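PDB 4B2N: 70 kDa protein from Xanthomonas sp., which oxidatively cleaves rubber as a processive latex dioxygenase that carries two covalently bound c-type hemes and is probably related to the cytochrome c peroxidases. Local coordinates for residues W124-R129 and E134-K139; F119-L122 and I128-P131; L240-G245 and S614-T619; T115-I120 and G167-G172; P151-G156 and L173-D178. One frame throughout, in Å; residues are numbered along the deposited sequence. Where two conformers were deposited one is given.

Contact 1: W124-R129 and E134-K139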
# COMPACT_ATOMS: atom_id res chain seq x y z
N TRP A 124 21.40 -17.46 -4.85
CA TRP A 124 21.80 -17.06 -3.47
C TRP A 124 23.24 -17.49 -3.22
O TRP A 124 23.79 -17.20 -2.17
CB TRP A 124 21.01 -17.84 -2.45
CG TRP A 124 19.51 -17.75 -2.55
CD1 TRP A 124 18.75 -16.82 -3.26
CD2 TRP A 124 18.56 -18.64 -1.93
NE1 TRP A 124 17.43 -17.07 -3.14
CE2 TRP A 124 17.23 -18.15 -2.32
CE3 TRP A 124 18.66 -19.75 -1.10
CZ2 TRP A 124 16.05 -18.76 -1.89
CZ3 TRP A 124 17.47 -20.40 -0.72
CH2 TRP A 124 16.19 -19.88 -1.06
N GLY A 125 23.83 -18.27 -4.14
CA GLY A 125 25.21 -18.77 -3.94
C GLY A 125 25.28 -20.18 -3.35
O GLY A 125 26.36 -20.60 -2.96
N TYR A 126 24.18 -20.95 -3.36
CA TYR A 126 24.20 -22.33 -2.86
C TYR A 126 24.46 -23.19 -4.11
O TYR A 126 24.15 -22.76 -5.24
CB TYR A 126 22.87 -22.74 -2.23
CG TYR A 126 22.54 -22.03 -0.92
CD1 TYR A 126 23.52 -21.26 -0.21
CD2 TYR A 126 21.32 -22.17 -0.36
CE1 TYR A 126 23.21 -20.62 1.04
CE2 TYR A 126 20.98 -21.56 0.85
CZ TYR A 126 21.94 -20.82 1.54
OH TYR A 126 21.57 -20.23 2.73
N LEU A 127 24.99 -24.38 -3.90
CA LEU A 127 25.25 -25.22 -5.07
C LEU A 127 24.16 -26.26 -5.26
O LEU A 127 23.90 -26.64 -6.39
CB LEU A 127 26.59 -25.94 -4.95
CG LEU A 127 27.81 -25.02 -4.94
CD1 LEU A 127 29.07 -25.79 -4.50
CD2 LEU A 127 28.05 -24.43 -6.33
N ILE A 128 23.58 -26.77 -4.16
CA ILE A 128 22.49 -27.75 -4.25
C ILE A 128 21.31 -27.37 -3.35
O ILE A 128 21.43 -26.51 -2.44
CB ILE A 128 22.98 -29.17 -3.91
CG1 ILE A 128 23.44 -29.18 -2.46
CG2 ILE A 128 23.99 -29.71 -4.96
CD1 ILE A 128 23.51 -30.58 -1.87
N ARG A 129 20.16 -27.94 -3.61
CA ARG A 129 18.89 -27.45 -2.96
C ARG A 129 18.97 -27.79 -1.49
O ARG A 129 19.13 -28.96 -1.13
CB ARG A 129 17.67 -28.16 -3.57
CG ARG A 129 16.33 -27.93 -2.84
CD ARG A 129 15.17 -28.76 -3.45
NE ARG A 129 15.41 -28.61 -4.86
CZ ARG A 129 15.04 -27.58 -5.58
NH1 ARG A 129 14.23 -26.61 -5.07
NH2 ARG A 129 15.47 -27.54 -6.82
N GLU A 134 12.13 -23.99 1.02
CA GLU A 134 10.88 -23.27 0.97
C GLU A 134 10.85 -22.23 2.12
O GLU A 134 10.50 -21.06 1.95
CB GLU A 134 9.76 -24.35 1.01
CG GLU A 134 8.42 -23.86 0.52
CD GLU A 134 7.36 -24.93 0.65
OE1 GLU A 134 7.55 -26.08 0.14
OE2 GLU A 134 6.33 -24.57 1.25
N GLU A 135 11.36 -22.59 3.29
CA GLU A 135 11.50 -21.63 4.36
C GLU A 135 12.50 -20.51 4.07
O GLU A 135 12.28 -19.37 4.44
CB GLU A 135 11.88 -22.33 5.66
CG GLU A 135 12.11 -21.34 6.82
CD GLU A 135 12.29 -22.07 8.16
OE1 GLU A 135 13.29 -22.77 8.37
OE2 GLU A 135 11.37 -22.00 8.97
N GLN A 136 13.66 -20.86 3.51
CA GLN A 136 14.64 -19.85 3.14
C GLN A 136 14.11 -18.81 2.15
O GLN A 136 14.48 -17.63 2.23
CB GLN A 136 15.93 -20.52 2.57
CG GLN A 136 16.70 -21.20 3.72
CD GLN A 136 18.15 -21.47 3.36
OE1 GLN A 136 18.63 -22.63 3.38
NE2 GLN A 136 18.86 -20.41 3.07
N VAL A 137 13.22 -19.26 1.24
CA VAL A 137 12.60 -18.28 0.35
C VAL A 137 11.88 -17.21 1.15
O VAL A 137 12.07 -16.03 0.87
CB VAL A 137 11.65 -18.89 -0.68
CG1 VAL A 137 10.93 -17.81 -1.50
CG2 VAL A 137 12.44 -19.83 -1.58
N SER A 138 11.05 -17.63 2.10
CA SER A 138 10.27 -16.72 2.98
C SER A 138 11.20 -15.83 3.73
O SER A 138 10.98 -14.64 3.82
CB SER A 138 9.43 -17.54 3.99
OG SER A 138 8.16 -17.83 3.34
N LYS A 139 12.23 -16.43 4.32
CA LYS A 139 13.15 -15.64 5.14
C LYS A 139 13.88 -14.56 4.31
O LYS A 139 13.89 -13.40 4.67
CB LYS A 139 14.20 -16.55 5.79
CG LYS A 139 13.73 -17.27 7.04
CD LYS A 139 14.77 -18.36 7.36
CE LYS A 139 14.46 -19.07 8.61
NZ LYS A 139 15.72 -19.84 8.87
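Trp124 and Tyr126 reach from the loop of residues 124-129 to one side of the helix 134-139, where they meet Gln136 and Val137. The apolar part belongs to the indole. Its six-membered ring pushes CZ3 against CB of Gln136 (3.6 Å), neither squarely over a face nor at an edge, while its rim at CZ2 meets CG2 of Val137 at 3.8 Å, close to the ring plane. With CG2 anti to its own carbonyl carbon, Val137 offers this one methyl to the indole.

Here a loop coming out of helix 114-118 folds back on helix 133-141, the next helix of the chain: a local contact in which the loop between two successive helices packs on the second, buried and away from both hemes.

The polar part lies at the phenol. The amide of Gln136, at the end of an extended chain, stands at the edge of the Tyr126 ring, the two planes 63° apart. Tyr126 OH is hydrogen-bonded to the backbone N of Lys549, and Trp124 NE1 is bonded to Tyr141 OH one turn further along the helix, which holds the pyrrole N-H side of the indole.

Contact 2: F119-L122 and I128-P131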
# COMPACT_ATOMS: atom_id res chain seq x y z
N PHE A 119 15.19 -23.35 -8.83
CA PHE A 119 16.68 -23.38 -8.68
C PHE A 119 17.24 -22.07 -8.15
O PHE A 119 18.43 -21.84 -8.22
CB PHE A 119 17.40 -23.87 -9.98
CG PHE A 119 17.22 -25.35 -10.21
CD1 PHE A 119 18.06 -26.29 -9.58
CD2 PHE A 119 16.19 -25.85 -10.99
CE1 PHE A 119 17.88 -27.68 -9.76
CE2 PHE A 119 16.01 -27.24 -11.18
CZ PHE A 119 16.86 -28.17 -10.57
N ILE A 120 16.38 -21.15 -7.69
CA ILE A 120 16.89 -19.82 -7.35
C ILE A 120 17.90 -19.85 -6.19
O ILE A 120 18.55 -18.88 -5.97
CB ILE A 120 15.72 -18.84 -6.93
CG1 ILE A 120 16.12 -17.36 -7.11
CG2 ILE A 120 15.15 -19.21 -5.55
CD1 ILE A 120 14.87 -16.55 -7.36
N PHE A 121 17.98 -20.90 -5.40
CA PHE A 121 19.11 -21.00 -4.41
C PHE A 121 20.46 -20.81 -5.16
O PHE A 121 21.44 -20.41 -4.54
CB PHE A 121 19.12 -22.36 -3.66
CG PHE A 121 19.15 -23.55 -4.54
CD1 PHE A 121 20.37 -24.09 -4.97
CD2 PHE A 121 17.93 -24.16 -4.95
CE1 PHE A 121 20.37 -25.20 -5.79
CE2 PHE A 121 17.93 -25.25 -5.80
CZ PHE A 121 19.14 -25.76 -6.24
N LEU A 122 20.54 -21.18 -6.46
CA LEU A 122 21.80 -20.94 -7.21
C LEU A 122 22.17 -19.49 -7.14
O LEU A 122 23.34 -19.17 -6.91
CB LEU A 122 21.75 -21.38 -8.68
CG LEU A 122 21.60 -22.88 -8.85
CD1 LEU A 122 21.34 -23.19 -10.33
CD2 LEU A 122 22.85 -23.62 -8.29
N ILE A 128 23.58 -26.77 -4.16
CA ILE A 128 22.49 -27.75 -4.25
C ILE A 128 21.31 -27.37 -3.35
O ILE A 128 21.43 -26.51 -2.44
CB ILE A 128 22.98 -29.17 -3.91
CG1 ILE A 128 23.44 -29.18 -2.46
CG2 ILE A 128 23.99 -29.71 -4.96
CD1 ILE A 128 23.51 -30.58 -1.87
N ARG A 129 20.16 -27.94 -3.61
CA ARG A 129 18.89 -27.45 -2.96
C ARG A 129 18.97 -27.79 -1.49
O ARG A 129 19.13 -28.96 -1.13
CB ARG A 129 17.67 -28.16 -3.57
CG ARG A 129 16.33 -27.93 -2.84
CD ARG A 129 15.17 -28.76 -3.45
NE ARG A 129 15.41 -28.61 -4.86
CZ ARG A 129 15.04 -27.58 -5.58
NH1 ARG A 129 14.23 -26.61 -5.07
NH2 ARG A 129 15.47 -27.54 -6.82
N PRO A 130 18.84 -26.78 -0.62
CA PRO A 130 18.83 -27.14 0.77
C PRO A 130 17.42 -27.67 1.17
O PRO A 130 16.45 -27.40 0.47
CB PRO A 130 19.18 -25.84 1.45
CG PRO A 130 18.52 -24.79 0.56
CD PRO A 130 18.79 -25.32 -0.85
N PRO A 131 17.33 -28.50 2.22
CA PRO A 131 16.02 -29.13 2.45
C PRO A 131 15.08 -28.16 3.10
O PRO A 131 13.86 -28.42 3.15
CB PRO A 131 16.33 -30.29 3.39
CG PRO A 131 17.63 -29.93 4.06
CD PRO A 131 18.40 -29.20 2.96
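Phe121 turns its ring onto Arg129 with CG wedged between its own backbone N and carbonyl carbon (chi1 55°), whereas Arg129 leaves its backbone with CG opposite N, runs straight to CD and bends at chi3, bringing the guanidinium back past the rim of that ring. The ring face rests on the backbone of the opposing segment: Arg129 CA stands 3.7 Å from the centroid of the Phe121 ring, 13° off the normal, a CH-pi contact over the face. On the other face lies the carbonyl oxygen of Phe119, so the ring is held between two pieces of main chain. Towards Ile128 the ring comes close as well, with CE1 3.4 Å from the carbonyl carbon of Ile128, and at its root CB touches CD of Pro130 at 4.1 Å.

The guanidinium meets two rings. CE2 of Phe121 lies over one of its faces, 3.5 Å from Arg129 NH2, with the two planes 87° apart. The same NH2 sits over a face of Phe119, 3.8 Å from CE1 and displaced towards the rim; the cation-pi attraction there is long and at most weak. The stronger polar hold is outside the pair, where NH1 is hydrogen-bonded to His118 O, and Phe133 adds a further cation-pi partner. This bond probably places positive charge at the C-terminal end of helix 114-118, where backbone carbonyls gather. The arrangement is a compact loop between helices 114-118 and 133-141, closed on itself by an aromatic ring packed against the returning main chain.

Contact 3: L240-G245 and S614-T619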
# COMPACT_ATOMS: atom_id res chain seq x y z
N LEU A 240 9.19 -3.71 -12.50
CA LEU A 240 8.85 -4.32 -11.21
C LEU A 240 9.48 -3.43 -10.16
O LEU A 240 10.39 -2.68 -10.46
CB LEU A 240 9.27 -5.79 -11.11
CG LEU A 240 10.73 -6.06 -10.82
CD1 LEU A 240 11.22 -7.47 -11.03
CD2 LEU A 240 11.40 -5.20 -11.80
N PRO A 241 8.93 -3.44 -8.95
CA PRO A 241 9.37 -2.46 -7.96
C PRO A 241 10.71 -2.85 -7.34
O PRO A 241 11.14 -3.99 -7.48
CB PRO A 241 8.27 -2.46 -6.90
CG PRO A 241 7.38 -3.59 -7.20
CD PRO A 241 7.84 -4.31 -8.47
N TRP A 242 11.38 -1.86 -6.72
CA TRP A 242 12.68 -2.12 -6.04
C TRP A 242 12.53 -1.63 -4.64
O TRP A 242 11.46 -1.10 -4.29
CB TRP A 242 13.75 -1.35 -6.82
CG TRP A 242 15.18 -1.73 -6.48
CD1 TRP A 242 16.02 -1.07 -5.59
CD2 TRP A 242 15.99 -2.83 -7.07
NE1 TRP A 242 17.26 -1.68 -5.56
CE2 TRP A 242 17.30 -2.75 -6.42
CE3 TRP A 242 15.76 -3.83 -8.01
CZ2 TRP A 242 18.36 -3.62 -6.76
CZ3 TRP A 242 16.82 -4.72 -8.35
CH2 TRP A 242 18.07 -4.61 -7.73
N SER A 243 13.56 -1.79 -3.80
CA SER A 243 13.44 -1.19 -2.51
C SER A 243 14.84 -0.88 -2.03
O SER A 243 15.84 -1.45 -2.55
CB SER A 243 12.74 -2.14 -1.53
OG SER A 243 13.46 -3.34 -1.39
N THR A 244 14.90 -0.03 -1.03
CA THR A 244 16.13 0.23 -0.38
C THR A 244 16.39 -0.71 0.75
O THR A 244 17.57 -0.87 1.19
CB THR A 244 16.28 1.68 0.09
OG1 THR A 244 15.29 1.99 1.06
CG2 THR A 244 16.11 2.64 -1.08
N GLY A 245 15.33 -1.42 1.19
CA GLY A 245 15.44 -2.31 2.33
C GLY A 245 14.19 -3.15 2.42
O GLY A 245 13.66 -3.58 1.37
N SER A 614 21.30 -2.19 -15.66
CA SER A 614 20.56 -3.36 -15.25
C SER A 614 20.65 -3.51 -13.73
O SER A 614 21.56 -2.94 -13.11
CB SER A 614 21.20 -4.56 -15.91
OG SER A 614 20.86 -4.50 -17.29
N PRO A 615 19.74 -4.29 -13.13
CA PRO A 615 19.71 -4.39 -11.68
C PRO A 615 21.04 -4.93 -11.14
O PRO A 615 21.65 -5.86 -11.71
CB PRO A 615 18.55 -5.38 -11.40
CG PRO A 615 17.66 -5.25 -12.62
CD PRO A 615 18.61 -5.00 -13.77
N PRO A 616 21.55 -4.27 -10.15
CA PRO A 616 22.80 -4.74 -9.51
C PRO A 616 22.51 -6.09 -8.80
O PRO A 616 21.45 -6.22 -8.18
CB PRO A 616 23.08 -3.65 -8.46
CG PRO A 616 21.76 -3.02 -8.23
CD PRO A 616 21.00 -3.07 -9.53
N PRO A 617 23.45 -7.06 -8.86
CA PRO A 617 23.34 -8.18 -7.99
C PRO A 617 23.50 -7.68 -6.53
O PRO A 617 24.54 -7.15 -6.17
CB PRO A 617 24.49 -9.10 -8.45
CG PRO A 617 25.55 -8.18 -9.00
CD PRO A 617 24.71 -7.06 -9.64
N ILE A 618 22.48 -7.84 -5.71
CA ILE A 618 22.57 -7.34 -4.34
C ILE A 618 23.43 -8.30 -3.49
O ILE A 618 23.15 -9.48 -3.46
CB ILE A 618 21.17 -7.14 -3.75
CG1 ILE A 618 20.44 -6.04 -4.52
CG2 ILE A 618 21.32 -6.81 -2.27
CD1 ILE A 618 19.05 -5.72 -4.01
N THR A 619 24.49 -7.80 -2.85
CA THR A 619 25.47 -8.67 -2.16
C THR A 619 25.05 -9.02 -0.75
O THR A 619 24.15 -8.41 -0.23
CB THR A 619 26.83 -7.96 -2.03
OG1 THR A 619 26.71 -6.82 -1.19
CG2 THR A 619 27.38 -7.52 -3.46
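Trp242 carries one whole side of this contact, and Ile618 and Pro615 give it the largest share of the other. The first torsion of the tryptophan swings CG fully away from the backbone N (chi1 -167°), which sends the six-membered ring into the proline-rich loop 614-619. There its far end is met by three side chains, all at slanting angles. CD1 of Ile618 comes nearest, 3.5 Å from CZ2; the isoleucine is extended (chi2 -179°) and approaches the indole head-on with that methyl. Pro615 crosses the ring obliquely and lays CB 3.6 Å from CZ3. Between them Pro616 sets CG 3.8 Å from CZ2, and its carbonyl oxygen lies in the indole plane, at the edge. The side-chain packing across the contact is apolar; the polar end of Trp242 is satisfied outside it, NE1 being hydrogen-bonded to Asp594 O.

On the loop 240-245 itself, Ser243 OG donates to Gly245 O at 2.8 Å, in the carbonyl plane. Heme c touches the neighbouring Pro241, and the Trp242 side chain is about 9 Å from a heme, so Trp242 probably sits in a second layer behind Pro241, which lines the pocket. Two parts of the chain far apart in sequence are joined: Trp242 lies against Ala222 and Ser223 of helix 218-226 and Met599 of helix 599-607, its ring edge-to-face with Tyr597, while Thr619 caps the start of helix 620-626.

Contact 4: T115-I120 and G167-G172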
# COMPACT_ATOMS: atom_id res chain seq x y z
N THR A 115 10.91 -23.20 -13.35
CA THR A 115 12.17 -23.93 -13.09
C THR A 115 13.29 -23.04 -12.58
O THR A 115 14.11 -23.45 -11.70
CB THR A 115 12.59 -24.78 -14.32
OG1 THR A 115 11.67 -25.88 -14.37
CG2 THR A 115 14.03 -25.35 -14.16
N SER A 116 13.32 -21.80 -13.03
CA SER A 116 14.29 -20.90 -12.51
C SER A 116 14.04 -20.60 -11.02
O SER A 116 15.02 -20.46 -10.24
CB SER A 116 14.19 -19.56 -13.22
OG SER A 116 14.59 -19.67 -14.59
N TYR A 117 12.76 -20.44 -10.66
CA TYR A 117 12.44 -20.25 -9.27
C TYR A 117 12.82 -21.50 -8.43
O TYR A 117 13.43 -21.39 -7.39
CB TYR A 117 10.93 -19.90 -9.06
CG TYR A 117 10.57 -20.06 -7.62
CD1 TYR A 117 10.76 -18.99 -6.71
CD2 TYR A 117 10.06 -21.25 -7.14
CE1 TYR A 117 10.47 -19.15 -5.37
CE2 TYR A 117 9.74 -21.42 -5.80
CZ TYR A 117 9.95 -20.33 -4.92
OH TYR A 117 9.63 -20.42 -3.62
N HIS A 118 12.55 -22.66 -8.96
CA HIS A 118 12.89 -23.90 -8.32
C HIS A 118 14.37 -23.98 -8.00
O HIS A 118 14.75 -24.64 -7.00
CB HIS A 118 12.52 -25.07 -9.24
CG HIS A 118 12.45 -26.39 -8.54
ND1 HIS A 118 11.65 -26.62 -7.45
CD2 HIS A 118 13.16 -27.57 -8.79
CE1 HIS A 118 11.81 -27.91 -7.06
NE2 HIS A 118 12.72 -28.49 -7.89
N PHE A 119 15.19 -23.35 -8.83
CA PHE A 119 16.68 -23.38 -8.68
C PHE A 119 17.24 -22.07 -8.15
O PHE A 119 18.43 -21.84 -8.22
CB PHE A 119 17.40 -23.87 -9.98
CG PHE A 119 17.22 -25.35 -10.21
CD1 PHE A 119 18.06 -26.29 -9.58
CD2 PHE A 119 16.19 -25.85 -10.99
CE1 PHE A 119 17.88 -27.68 -9.76
CE2 PHE A 119 16.01 -27.24 -11.18
CZ PHE A 119 16.86 -28.17 -10.57
N ILE A 120 16.38 -21.15 -7.69
CA ILE A 120 16.89 -19.82 -7.35
C ILE A 120 17.90 -19.85 -6.19
O ILE A 120 18.55 -18.88 -5.97
CB ILE A 120 15.72 -18.84 -6.93
CG1 ILE A 120 16.12 -17.36 -7.11
CG2 ILE A 120 15.15 -19.21 -5.55
CD1 ILE A 120 14.87 -16.55 -7.36
N GLY A 167 4.75 -28.07 -6.18
CA GLY A 167 5.53 -27.15 -5.37
C GLY A 167 4.58 -26.12 -4.70
O GLY A 167 3.45 -25.97 -5.14
N GLN A 168 5.04 -25.49 -3.61
CA GLN A 168 4.30 -24.47 -2.90
C GLN A 168 5.17 -23.22 -2.85
O GLN A 168 6.37 -23.28 -2.48
CB GLN A 168 3.97 -24.96 -1.45
CG GLN A 168 3.44 -23.89 -0.46
CD GLN A 168 1.94 -23.67 -0.65
OE1 GLN A 168 1.32 -24.22 -1.61
NE2 GLN A 168 1.37 -22.74 0.15
N LEU A 169 4.51 -22.07 -3.04
CA LEU A 169 5.15 -20.79 -2.96
C LEU A 169 4.74 -20.08 -1.69
O LEU A 169 3.63 -20.29 -1.21
CB LEU A 169 4.70 -19.86 -4.13
CG LEU A 169 4.97 -20.40 -5.55
CD1 LEU A 169 4.03 -19.71 -6.54
CD2 LEU A 169 6.46 -20.20 -5.84
N PRO A 170 5.63 -19.22 -1.14
CA PRO A 170 5.19 -18.40 0.00
C PRO A 170 4.13 -17.40 -0.36
O PRO A 170 4.00 -17.02 -1.56
CB PRO A 170 6.44 -17.56 0.35
CG PRO A 170 7.58 -18.31 -0.17
CD PRO A 170 7.05 -18.99 -1.45
N LEU A 171 3.40 -16.88 0.63
CA LEU A 171 2.47 -15.81 0.43
C LEU A 171 3.23 -14.68 -0.17
O LEU A 171 4.30 -14.33 0.34
CB LEU A 171 1.97 -15.34 1.78
CG LEU A 171 0.98 -14.20 1.78
CD1 LEU A 171 -0.32 -14.47 1.00
CD2 LEU A 171 0.77 -13.82 3.27
N GLY A 172 2.75 -14.07 -1.23
CA GLY A 172 3.60 -12.98 -1.78
C GLY A 172 4.23 -13.28 -3.11
O GLY A 172 4.63 -12.37 -3.84
O HOH W 1 9.11 -22.81 -2.63
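Tyr117 presents one ring face to Leu169: CD2 of the leucine stands 3.5 Å above the plane, shifted towards the rim, and 3.8 Å from the ring centroid, 26° off the normal, as a CH-pi contact. At the ring edge, in plane, a water lies beside the hydroxyl. Tyr152 also meets this ring edge-to-face, and Val137 of helix 133-141 touches the same side chain, so the phenol is wrapped by several parts of the fold.

Tyr117 reaches this place from helix 114-118 with CG trans to the backbone N (chi1 165°), carrying the ring out from the helix to the strand 167-168 and the loop after it. Leu169 sets off from its backbone rather across the line of approach, but the end of the side chain closes in, CD2 lying on the ring, with CE2 of Tyr117 the nearest atom at 3.5 Å. At the far end of the ring CD of Pro170 comes within 3.7 Å of Tyr117 OH.

No direct hydrogen bond joins the two segments. The water links them instead, 2.6 Å from Tyr117 OH and donating to Gln168 O at 2.8 Å. Gln168 turns its side chain away, and its amide is bonded to the backbone at Asn150 and Phe148, beside the strand 151-152 that pairs with 167-168. The contact thus combines a CH-pi contact on the ring face with one water bridge at the rim, which gives the buried hydroxyl and the strand's carbonyl a shared partner where they lie too far apart to bond directly.

Contact 5: P151-G156 and L173-D178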
# COMPACT_ATOMS: atom_id res chain seq x y z
N PRO A 151 0.35 -23.02 -5.60
CA PRO A 151 1.23 -24.05 -6.22
C PRO A 151 2.17 -23.54 -7.33
O PRO A 151 1.90 -22.51 -7.98
CB PRO A 151 0.20 -25.06 -6.78
CG PRO A 151 -0.94 -24.20 -7.21
CD PRO A 151 -1.03 -23.08 -6.15
N TYR A 152 3.24 -24.29 -7.58
CA TYR A 152 4.05 -24.04 -8.78
C TYR A 152 4.56 -25.41 -9.26
O TYR A 152 4.62 -26.32 -8.45
CB TYR A 152 5.22 -23.10 -8.48
CG TYR A 152 6.41 -23.72 -7.77
CD1 TYR A 152 7.49 -24.29 -8.57
CD2 TYR A 152 6.49 -23.73 -6.37
CE1 TYR A 152 8.63 -24.83 -7.93
CE2 TYR A 152 7.63 -24.24 -5.76
CZ TYR A 152 8.67 -24.77 -6.55
OH TYR A 152 9.79 -25.27 -5.99
N PRO A 153 4.85 -25.55 -10.59
CA PRO A 153 5.22 -26.91 -11.02
C PRO A 153 6.73 -27.17 -10.83
O PRO A 153 7.57 -26.31 -11.16
CB PRO A 153 4.90 -26.86 -12.54
CG PRO A 153 5.19 -25.42 -12.91
CD PRO A 153 4.64 -24.63 -11.74
N LEU A 154 7.03 -28.33 -10.26
CA LEU A 154 8.40 -28.85 -10.21
C LEU A 154 8.82 -29.16 -11.64
O LEU A 154 7.93 -29.40 -12.48
CB LEU A 154 8.43 -30.10 -9.34
CG LEU A 154 7.85 -29.98 -7.90
CD1 LEU A 154 8.38 -31.18 -7.11
CD2 LEU A 154 8.19 -28.69 -7.16
N PRO A 155 10.15 -29.23 -11.89
CA PRO A 155 10.66 -29.55 -13.20
C PRO A 155 9.97 -30.80 -13.73
O PRO A 155 9.82 -31.78 -12.99
CB PRO A 155 12.15 -29.81 -12.93
CG PRO A 155 12.47 -28.78 -11.88
CD PRO A 155 11.25 -28.87 -10.96
N GLY A 156 9.51 -30.73 -14.97
CA GLY A 156 8.90 -31.89 -15.57
C GLY A 156 7.39 -31.93 -15.45
O GLY A 156 6.70 -32.61 -16.26
N LEU A 173 4.37 -14.56 -3.41
CA LEU A 173 4.76 -14.95 -4.78
C LEU A 173 3.56 -15.71 -5.30
O LEU A 173 2.75 -16.27 -4.51
CB LEU A 173 5.96 -15.90 -4.86
CG LEU A 173 7.31 -15.30 -4.36
CD1 LEU A 173 8.47 -16.30 -4.33
CD2 LEU A 173 7.71 -14.02 -5.12
N ILE A 174 3.49 -15.78 -6.64
CA ILE A 174 2.39 -16.48 -7.25
C ILE A 174 2.81 -17.05 -8.59
O ILE A 174 3.59 -16.44 -9.33
CB ILE A 174 1.11 -15.53 -7.37
CG1 ILE A 174 -0.15 -16.37 -7.66
CG2 ILE A 174 1.34 -14.41 -8.44
CD1 ILE A 174 -1.48 -15.57 -7.73
N GLN A 175 2.29 -18.23 -8.89
CA GLN A 175 2.21 -18.66 -10.26
C GLN A 175 0.82 -18.27 -10.83
O GLN A 175 0.74 -17.45 -11.75
CB GLN A 175 2.44 -20.18 -10.41
CG GLN A 175 2.07 -20.70 -11.80
CD GLN A 175 1.86 -22.20 -11.93
OE1 GLN A 175 1.97 -22.71 -13.03
NE2 GLN A 175 1.53 -22.89 -10.84
N GLY A 176 -0.25 -18.87 -10.26
CA GLY A 176 -1.57 -18.48 -10.58
C GLY A 176 -1.98 -18.79 -11.99
O GLY A 176 -1.29 -19.53 -12.70
N LYS A 177 -3.07 -18.16 -12.41
CA LYS A 177 -3.67 -18.43 -13.74
C LYS A 177 -3.70 -17.17 -14.57
O LYS A 177 -3.92 -16.07 -14.03
CB LYS A 177 -5.08 -18.94 -13.56
CG LYS A 177 -5.12 -20.22 -12.76
CD LYS A 177 -6.56 -20.59 -12.46
CE LYS A 177 -6.73 -22.07 -12.20
NZ LYS A 177 -7.94 -22.18 -11.35
N ASP A 178 -3.46 -17.33 -15.87
CA ASP A 178 -3.40 -16.21 -16.81
C ASP A 178 -4.84 -15.77 -17.20
O ASP A 178 -5.80 -16.26 -16.64
CB ASP A 178 -2.55 -16.58 -18.03
CG ASP A 178 -3.14 -17.75 -18.84
OD1 ASP A 178 -4.34 -18.07 -18.80
OD2 ASP A 178 -2.37 -18.32 -19.61
O HOH W 2 0.44 -20.20 -7.51
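Gln175 reaches toward strand 151-152 and lays its amide against Pro151, Tyr152 and Pro153. A first torsion of 167° starts an extended chain, which carries the amide up to the Pro151 carbonyl. There NE2 donates to Pro151 O at 2.9 Å. The bond is somewhat bent (145° at the hydrogen), and the donor stands above the carbonyl plane, 53° out of it, so the approach is not along a lone pair. NE2 also lies 3.5 Å from CA of Tyr152, and OE1 rests 3.5 Å from CD of Pro153, at a slant to the proline ring.

Two small antiparallel sheets come together here. Strand 151-152 pairs with 167-168, while 173-174 is an outer strand of a three-stranded sheet whose middle strand is 186-189; Gln175, just past that strand, ties the two edges without a backbone pair between them.

A water adds a second link to the same carbonyl: it donates to Pro151 O at 2.8 Å and accepts from the backbone N of Gln175 at 3.0 Å. Pro151 is buried, and the amide and the water together satisfy its carbonyl oxygen. The glutamine amide has further partners, with OE1 bonded to Gly185 N and NE2 also to Gly164 O, so both its ends are fixed and its rotation is set. Tyr152 points its hydroxyl the other way, to a hydrogen bond with His118 ND1.

Overall arrangement
Contacts 1, 2, 4 and 5 form one continuous patch, with neighbouring centres 5 to 10 Å apart and contacts 1 and 5 about 18 Å apart. Contacts 1 and 2 share Ile128 and Arg129 in the loop between helices 114-118 and 133-141; contact 4 starts from the same part of the chain as contact 2 and spans that loop, helix 133-141 and strand 151-152 before reaching strand 167-168. Its segments alternate along the chain with those of contact 5, and the two are joined through the paired strands 151-152 and 167-168. Contact 3, centred 18 to 24 Å from the others and touching none, brings a loop from late in the chain to the surroundings of a heme.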